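Local atomic coordinates of probable fumarate reductase Ifc3 (PDB entry 1QO8), a protein that catalyses the essentially unidirectional reduction of fumarate to succinate in vitro, using one FAD and four covalently bound c-type hemes per subunit. Residues A[319-324]-A[352-357]; A[356-361]-A[500-505]. One frame throughout, in Å; residues are numbered along the deposited sequence.

Contact 1 of 2, residues A[319-324]-A[352-357]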
loop_
_atom_site.group_PDB
_atom_site.type_symbol
_atom_site.label_atom_id
_atom_site.label_comp_id
_atom_site.label_asym_id
_atom_site.label_seq_id
_atom_site.Cartn_x
_atom_site.Cartn_y
_atom_site.Cartn_z
ATOM N N ALA A 319 0.433 7.478 -7.646
ATOM C CA ALA A 319 0.264 6.609 -8.784
ATOM C C ALA A 319 0.346 5.135 -8.320
ATOM O O ALA A 319 -0.494 4.360 -8.751
ATOM C CB ALA A 319 1.304 6.840 -9.869
ATOM N N TYR A 320 1.136 4.801 -7.298
ATOM C CA TYR A 320 1.190 3.441 -6.817
ATOM C C TYR A 320 0.004 2.989 -5.977
ATOM O O TYR A 320 -0.470 1.839 -6.053
ATOM C CB TYR A 320 2.473 3.166 -6.000
ATOM C CG TYR A 320 2.725 1.657 -6.175
ATOM C CD1 TYR A 320 3.243 1.141 -7.364
ATOM C CD2 TYR A 320 2.348 0.826 -5.153
ATOM C CE1 TYR A 320 3.421 -0.253 -7.500
ATOM C CE2 TYR A 320 2.538 -0.548 -5.279
ATOM C CZ TYR A 320 3.088 -1.069 -6.433
ATOM O OH TYR A 320 3.221 -2.425 -6.507
ATOM N N TYR A 321 -0.482 3.832 -5.106
ATOM C CA TYR A 321 -1.555 3.505 -4.179
ATOM C C TYR A 321 -2.898 3.774 -4.849
ATOM O O TYR A 321 -3.893 3.118 -4.552
ATOM C CB TYR A 321 -1.413 4.330 -2.900
ATOM C CG TYR A 321 -0.213 4.052 -2.019
ATOM C CD1 TYR A 321 0.117 2.715 -1.772
ATOM C CD2 TYR A 321 0.605 5.033 -1.465
ATOM C CE1 TYR A 321 1.183 2.387 -0.945
ATOM C CE2 TYR A 321 1.684 4.691 -0.650
ATOM C CZ TYR A 321 1.981 3.360 -0.399
ATOM O OH TYR A 321 3.013 2.980 0.402
ATOM N N ARG A 322 -3.000 4.819 -5.694
ATOM C CA ARG A 322 -4.280 5.289 -6.203
ATOM C C ARG A 322 -4.098 5.774 -7.632
ATOM O O ARG A 322 -4.227 6.973 -7.922
ATOM C CB ARG A 322 -4.842 6.485 -5.368
ATOM C CG ARG A 322 -5.430 6.094 -4.020
ATOM C CD ARG A 322 -6.796 5.387 -4.307
ATOM N NE ARG A 322 -7.421 5.007 -3.029
ATOM C CZ ARG A 322 -7.147 3.814 -2.455
ATOM N NH1 ARG A 322 -6.322 2.998 -3.084
ATOM N NH2 ARG A 322 -7.726 3.507 -1.289
ATOM N N PRO A 323 -3.768 4.890 -8.580
ATOM C CA PRO A 323 -3.610 5.238 -9.946
ATOM C C PRO A 323 -4.743 5.940 -10.636
ATOM O O PRO A 323 -4.386 6.721 -11.515
ATOM C CB PRO A 323 -3.274 3.905 -10.710
ATOM C CG PRO A 323 -3.933 2.907 -9.833
ATOM C CD PRO A 323 -3.852 3.401 -8.417
ATOM N N THR A 324 -5.995 5.886 -10.225
ATOM C CA THR A 324 -7.078 6.533 -10.912
ATOM C C THR A 324 -7.136 8.010 -10.468
ATOM O O THR A 324 -7.880 8.750 -11.087
ATOM C CB THR A 324 -8.486 5.954 -10.678
ATOM O OG1 THR A 324 -8.813 5.815 -9.286
ATOM C CG2 THR A 324 -8.544 4.625 -11.384
ATOM N N THR A 352 -0.771 2.023 8.373
ATOM C CA THR A 352 -2.226 1.823 8.638
ATOM C C THR A 352 -3.011 2.433 7.480
ATOM O O THR A 352 -2.806 3.655 7.163
ATOM C CB THR A 352 -2.660 2.472 9.967
ATOM O OG1 THR A 352 -2.025 1.876 11.099
ATOM C CG2 THR A 352 -4.171 2.378 10.245
ATOM N N ASP A 353 -3.937 1.692 6.881
ATOM C CA ASP A 353 -4.717 2.224 5.764
ATOM C C ASP A 353 -3.875 3.010 4.776
ATOM O O ASP A 353 -4.307 4.101 4.274
ATOM C CB ASP A 353 -5.898 3.137 6.239
ATOM C CG ASP A 353 -6.773 2.533 7.310
ATOM O OD1 ASP A 353 -7.042 1.293 7.220
ATOM O OD2 ASP A 353 -7.246 3.193 8.268
ATOM N N ILE A 354 -2.730 2.457 4.323
ATOM C CA ILE A 354 -1.660 3.300 3.770
ATOM C C ILE A 354 -2.101 3.993 2.490
ATOM O O ILE A 354 -1.775 5.141 2.114
ATOM C CB ILE A 354 -0.396 2.474 3.536
ATOM C CG1 ILE A 354 0.796 3.278 3.021
ATOM C CG2 ILE A 354 -0.697 1.325 2.564
ATOM C CD1 ILE A 354 1.320 4.333 4.013
ATOM N N ASP A 355 -2.996 3.309 1.765
ATOM C CA ASP A 355 -3.323 3.739 0.399
ATOM C C ASP A 355 -4.563 4.648 0.356
ATOM O O ASP A 355 -4.923 5.041 -0.763
ATOM C CB ASP A 355 -3.442 2.548 -0.533
ATOM C CG ASP A 355 -4.410 1.435 -0.215
ATOM O OD1 ASP A 355 -4.675 1.202 0.977
ATOM O OD2 ASP A 355 -4.908 0.813 -1.173
ATOM N N TRP A 356 -5.086 5.138 1.445
ATOM C CA TRP A 356 -6.386 5.837 1.481
ATOM C C TRP A 356 -6.157 7.353 1.297
ATOM O O TRP A 356 -5.418 7.917 2.122
ATOM C CB TRP A 356 -7.256 5.500 2.719
ATOM C CG TRP A 356 -7.904 4.166 2.434
ATOM C CD1 TRP A 356 -7.431 2.929 2.777
ATOM C CD2 TRP A 356 -9.104 3.937 1.701
ATOM N NE1 TRP A 356 -8.255 1.929 2.312
ATOM C CE2 TRP A 356 -9.281 2.531 1.632
ATOM C CE3 TRP A 356 -10.007 4.786 1.062
ATOM C CZ2 TRP A 356 -10.358 1.958 0.945
ATOM C CZ3 TRP A 356 -11.059 4.208 0.360
ATOM C CH2 TRP A 356 -11.248 2.818 0.359
ATOM N N VAL A 357 -6.517 7.850 0.121
ATOM C CA VAL A 357 -6.286 9.223 -0.311
ATOM C C VAL A 357 -7.619 9.955 -0.619
ATOM O O VAL A 357 -8.596 9.499 -1.244
ATOM C CB VAL A 357 -5.361 9.267 -1.533
ATOM C CG1 VAL A 357 -5.063 10.689 -2.033
ATOM C CG2 VAL A 357 -4.058 8.494 -1.211
HETATM O O HOH W 1 -3.654 0.493 -3.561
HETATM O O HOH W 2 -8.934 6.752 -1.738
HETATM O O HOH W 3 -7.497 0.746 -0.446
#

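Contact 2 of 2, residues A[356-361]-A[500-505]. With FAD (flavin-adenine dinucleotide), chain G.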
loop_
_atom_site.group_PDB
_atom_site.type_symbol
_atom_site.label_atom_id
_atom_site.label_comp_id
_atom_site.label_asym_id
_atom_site.label_seq_id
_atom_site.Cartn_x
_atom_site.Cartn_y
_atom_site.Cartn_z
ATOM N N TRP A 356 -5.086 5.138 1.445
ATOM C CA TRP A 356 -6.386 5.837 1.481
ATOM C C TRP A 356 -6.157 7.353 1.297
ATOM O O TRP A 356 -5.418 7.917 2.122
ATOM C CB TRP A 356 -7.256 5.500 2.719
ATOM C CG TRP A 356 -7.904 4.166 2.434
ATOM C CD1 TRP A 356 -7.431 2.929 2.777
ATOM C CD2 TRP A 356 -9.104 3.937 1.701
ATOM N NE1 TRP A 356 -8.255 1.929 2.312
ATOM C CE2 TRP A 356 -9.281 2.531 1.632
ATOM C CE3 TRP A 356 -10.007 4.786 1.062
ATOM C CZ2 TRP A 356 -10.358 1.958 0.945
ATOM C CZ3 TRP A 356 -11.059 4.208 0.360
ATOM C CH2 TRP A 356 -11.248 2.818 0.359
ATOM N N VAL A 357 -6.517 7.850 0.121
ATOM C CA VAL A 357 -6.286 9.223 -0.311
ATOM C C VAL A 357 -7.619 9.955 -0.619
ATOM O O VAL A 357 -8.596 9.499 -1.244
ATOM C CB VAL A 357 -5.361 9.267 -1.533
ATOM C CG1 VAL A 357 -5.063 10.689 -2.033
ATOM C CG2 VAL A 357 -4.058 8.494 -1.211
ATOM N N GLN A 358 -7.733 11.081 0.111
ATOM C CA GLN A 358 -8.923 11.948 -0.014
ATOM C C GLN A 358 -8.579 13.057 -0.998
ATOM O O GLN A 358 -7.494 13.654 -0.988
ATOM C CB GLN A 358 -9.420 12.504 1.278
ATOM C CG GLN A 358 -10.512 13.602 1.117
ATOM C CD GLN A 358 -10.638 14.169 2.514
ATOM O OE1 GLN A 358 -9.841 14.996 2.923
ATOM N NE2 GLN A 358 -11.618 13.662 3.244
ATOM N N ALA A 359 -9.606 13.289 -1.828
ATOM C CA ALA A 359 -9.454 14.366 -2.820
ATOM C C ALA A 359 -10.556 15.408 -2.722
ATOM O O ALA A 359 -11.623 15.090 -2.256
ATOM C CB ALA A 359 -9.602 13.766 -4.223
ATOM N N HIS A 360 -10.443 16.465 -3.510
ATOM C CA HIS A 360 -11.492 17.494 -3.532
ATOM C C HIS A 360 -11.826 17.638 -4.995
ATOM O O HIS A 360 -10.962 17.701 -5.838
ATOM C CB HIS A 360 -10.983 18.773 -2.850
ATOM C CG HIS A 360 -11.997 19.872 -2.922
ATOM N ND1 HIS A 360 -12.723 20.318 -1.852
ATOM C CD2 HIS A 360 -12.385 20.641 -3.974
ATOM C CE1 HIS A 360 -13.548 21.288 -2.228
ATOM N NE2 HIS A 360 -13.292 21.517 -3.481
ATOM N N PRO A 361 -13.110 17.669 -5.348
ATOM C CA PRO A 361 -13.530 17.799 -6.701
ATOM C C PRO A 361 -13.119 18.938 -7.553
ATOM O O PRO A 361 -13.016 18.784 -8.772
ATOM C CB PRO A 361 -15.071 17.627 -6.669
ATOM C CG PRO A 361 -15.421 17.816 -5.259
ATOM C CD PRO A 361 -14.220 17.658 -4.334
ATOM N N HIS A 500 -5.695 15.070 1.025
ATOM C CA HIS A 500 -5.258 14.719 2.396
ATOM C C HIS A 500 -4.947 13.228 2.233
ATOM O O HIS A 500 -5.723 12.513 1.598
ATOM C CB HIS A 500 -6.308 14.925 3.446
ATOM C CG HIS A 500 -5.875 14.568 4.857
ATOM N ND1 HIS A 500 -5.274 15.434 5.681
ATOM C CD2 HIS A 500 -5.972 13.339 5.525
ATOM C CE1 HIS A 500 -5.044 14.858 6.889
ATOM N NE2 HIS A 500 -5.394 13.591 6.796
ATOM N N THR A 501 -3.850 12.718 2.804
ATOM C CA THR A 501 -3.676 11.273 2.819
ATOM C C THR A 501 -3.906 10.694 4.189
ATOM O O THR A 501 -3.031 10.815 5.037
ATOM C CB THR A 501 -2.236 10.924 2.322
ATOM O OG1 THR A 501 -1.261 11.606 3.118
ATOM C CG2 THR A 501 -2.089 11.481 0.935
ATOM N N MET A 502 -5.072 10.117 4.451
ATOM C CA MET A 502 -5.428 9.536 5.704
ATOM C C MET A 502 -4.479 8.384 6.061
ATOM O O MET A 502 -4.339 8.180 7.281
ATOM C CB MET A 502 -6.826 8.797 5.707
ATOM C CG MET A 502 -8.070 9.733 5.609
ATOM S SD MET A 502 -8.370 10.666 4.103
ATOM C CE MET A 502 -8.794 9.430 2.878
ATOM N N GLY A 503 -3.965 7.615 5.118
ATOM C CA GLY A 503 -3.137 6.511 5.522
ATOM C C GLY A 503 -1.737 7.020 5.916
ATOM O O GLY A 503 -1.378 8.181 5.582
ATOM N N GLY A 504 -1.004 6.192 6.626
ATOM C CA GLY A 504 0.384 6.596 6.934
ATOM C C GLY A 504 0.995 5.503 7.842
ATOM O O GLY A 504 0.529 4.379 7.868
ATOM N N VAL A 505 1.903 5.919 8.644
ATOM C CA VAL A 505 2.710 5.085 9.594
ATOM C C VAL A 505 1.780 4.582 10.644
ATOM O O VAL A 505 0.942 5.334 11.177
ATOM C CB VAL A 505 3.751 6.136 9.963
ATOM C CG1 VAL A 505 3.737 6.680 11.392
ATOM C CG2 VAL A 505 5.044 5.904 9.265
HETATM P PA FAD G . 2.216 19.586 7.769
HETATM O O1A FAD G . 1.552 20.818 8.301
HETATM O O2A FAD G . 2.271 19.344 6.437
HETATM O O5B FAD G . 3.731 19.925 8.015
HETATM C C5B FAD G . 4.823 18.933 7.831
HETATM C C4B FAD G . 6.224 19.718 7.945
HETATM O O4B FAD G . 7.245 18.623 7.748
HETATM C C3B FAD G . 6.458 20.644 6.706
HETATM O O3B FAD G . 6.635 21.976 6.894
HETATM C C2B FAD G . 7.420 19.830 5.766
HETATM O O2B FAD G . 8.317 20.636 4.962
HETATM C C1B FAD G . 8.249 19.164 6.799
HETATM N N9A FAD G . 8.905 17.943 6.314
HETATM C C8A FAD G . 8.424 17.001 5.439
HETATM N N7A FAD G . 9.321 16.104 5.134
HETATM C C5A FAD G . 10.466 16.456 5.843
HETATM C C6A FAD G . 11.825 15.922 5.871
HETATM N N6A FAD G . 12.213 14.874 5.199
HETATM N N1A FAD G . 12.658 16.561 6.730
HETATM C C2A FAD G . 12.325 17.718 7.397
HETATM N N3A FAD G . 11.099 18.288 7.409
HETATM C C4A FAD G . 10.243 17.618 6.592
HETATM N N1 FAD G . -7.773 19.878 8.207
HETATM C C2 FAD G . -8.561 20.235 9.186
HETATM O O2 FAD G . -8.871 19.603 10.141
HETATM N N3 FAD G . -9.186 21.518 9.235
HETATM C C4 FAD G . -8.887 22.368 8.175
HETATM O O4 FAD G . -9.413 23.443 8.123
HETATM C C4X FAD G . -8.054 21.916 7.063
HETATM N N5 FAD G . -7.829 22.725 6.016
HETATM C C5X FAD G . -6.995 22.353 5.017
HETATM C C6 FAD G . -6.792 23.254 3.962
HETATM C C7 FAD G . -5.945 22.910 2.936
HETATM C C7M FAD G . -5.672 23.814 1.777
HETATM C C8 FAD G . -5.259 21.643 3.007
HETATM C C8M FAD G . -4.278 21.288 1.931
HETATM C C9 FAD G . -5.432 20.775 4.053
HETATM C C9A FAD G . -6.289 21.090 5.081
HETATM N N10 FAD G . -6.574 20.267 6.189
HETATM C C10 FAD G . -7.422 20.634 7.162
HETATM C "C1'" FAD G . -5.647 19.143 6.533
HETATM C "C2'" FAD G . -4.700 19.577 7.701
HETATM O "O2'" FAD G . -4.393 20.960 7.318
HETATM C "C3'" FAD G . -3.375 18.814 7.458
HETATM O "O3'" FAD G . -3.593 17.397 7.490
HETATM C "C4'" FAD G . -2.543 18.940 8.779
HETATM O "O4'" FAD G . -2.211 20.361 8.839
HETATM C "C5'" FAD G . -1.206 18.157 8.518
HETATM O "O5'" FAD G . -0.278 18.662 9.670
HETATM P P FAD G . 1.117 18.060 9.921
HETATM O O1P FAD G . 1.629 18.798 11.137
HETATM O O2P FAD G . 0.885 16.686 9.953
HETATM O O3P FAD G . 1.815 18.305 8.675
#

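Contact 1 of 2, residues A[319-324]-A[352-357]
A buried salt bridge reinforced by a cation-pi contact joins the C-terminal end of helix 315-321 to the loop between strands 351-352 and 357-364. Arg322, the first residue to leave helical geometry, carries it. Its chain bends at chi2 (-73°), and Arg322 NH1 donates to Asp355 OD2 at 3.2 Å, from above the carboxylate plane; guanidinium and carboxylate planes are 70° apart. The guanidinium stands perpendicular to the Trp356 indole and sets Arg322 NH2 over its face, 3.3 Å from Trp356 CD2; Arg322 CZ lies 4.6 Å from the centroid of the six-membered ring, 11° off the ring normal. Asp355 O lies over the guanidinium centre, 3.1 Å from Arg322 CZ, too poorly angled to hydrogen-bond. One water accepts from Arg322 NH2 and donates to Asp355 OD2, another links Arg322 NE to Val357 O, and a third joins Tyr321 O to Asp355 OD2. OD2 thus receives three donors, probably favouring an ionised carboxylate. Tyr321 packs CB on Asp355 CB at 3.6 Å and OH on Ile354 CG1 at 3.4 Å. Leu516 of the second subunit packs on Arg322 and Trp356. A backbone hydrogen bond between Thr352 and Gly504 ties the loop to strand 489-505.

Contact 2 of 2, residues A[356-361]-A[500-505]
Backbone hydrogen bonds define this antiparallel strand pairing beside the flavin site. Gln358 N donates to His500 O at 2.9 Å, nearly along the C=O axis (174°), and His500 N returns a bond to Gln358 O at 3.0 Å from above the carbonyl plane. Met502 has helix-like backbone angles, and Gly503 N makes a weak 3.3 Å bond to Trp356 O. Apolar packing centres on Met502, whose chain bends at chi2 and chi3 (67° and 68°) to bring its CE within 3.5 Å of Gln358 CB and 4.2 Å of Trp356 CB. An alanine here would remove the side chain beyond CB, SD and CE included, and would probably loosen the packing on Gln358 and Trp356. Among the polar side chains, Gln358 OE1 lies 3.6 Å from His500 CB, while Gln358 NE2 bonds Asn538 OD1 and Arg539 O. FAD O3' lies near the plane of the His500 ring, at its edge, 3.0 Å from His500 CE1. Thr501 N bonds Glu529, an FAD-binding residue, and Thr501 OG1 bonds Tyr311 N. Strand 357-364, carrying His360, a probable succinate ligand as in relatives, runs against strand 489-505, with His500 in the FAD pocket, and Pro361 packs on helix 397-405.

In the fold
Following the chain from the N terminus, the first of the segments reached is 319-324, at the end of helix 315-321; contact 1 closes a loop of 27 intervening residues, including helix 339-346, by bringing 352-357 back to the helix end. The same chain continues into 356-361, so contact 2 begins where contact 1 ends and closes a far longer loop of 138 residues with 500-505. The two loops are therefore consecutive, overlapping at Trp356 and Val357, and neither encloses the other. Their centres lie 8 Å apart and they touch directly: Thr352 N is 2.7 Å from Gly504 O, and Ile354 CD1 packs on Gly504 CA. Together they tie the helix end, through loop 353-356 and strand 357-364, to strand 489-505 beside FAD.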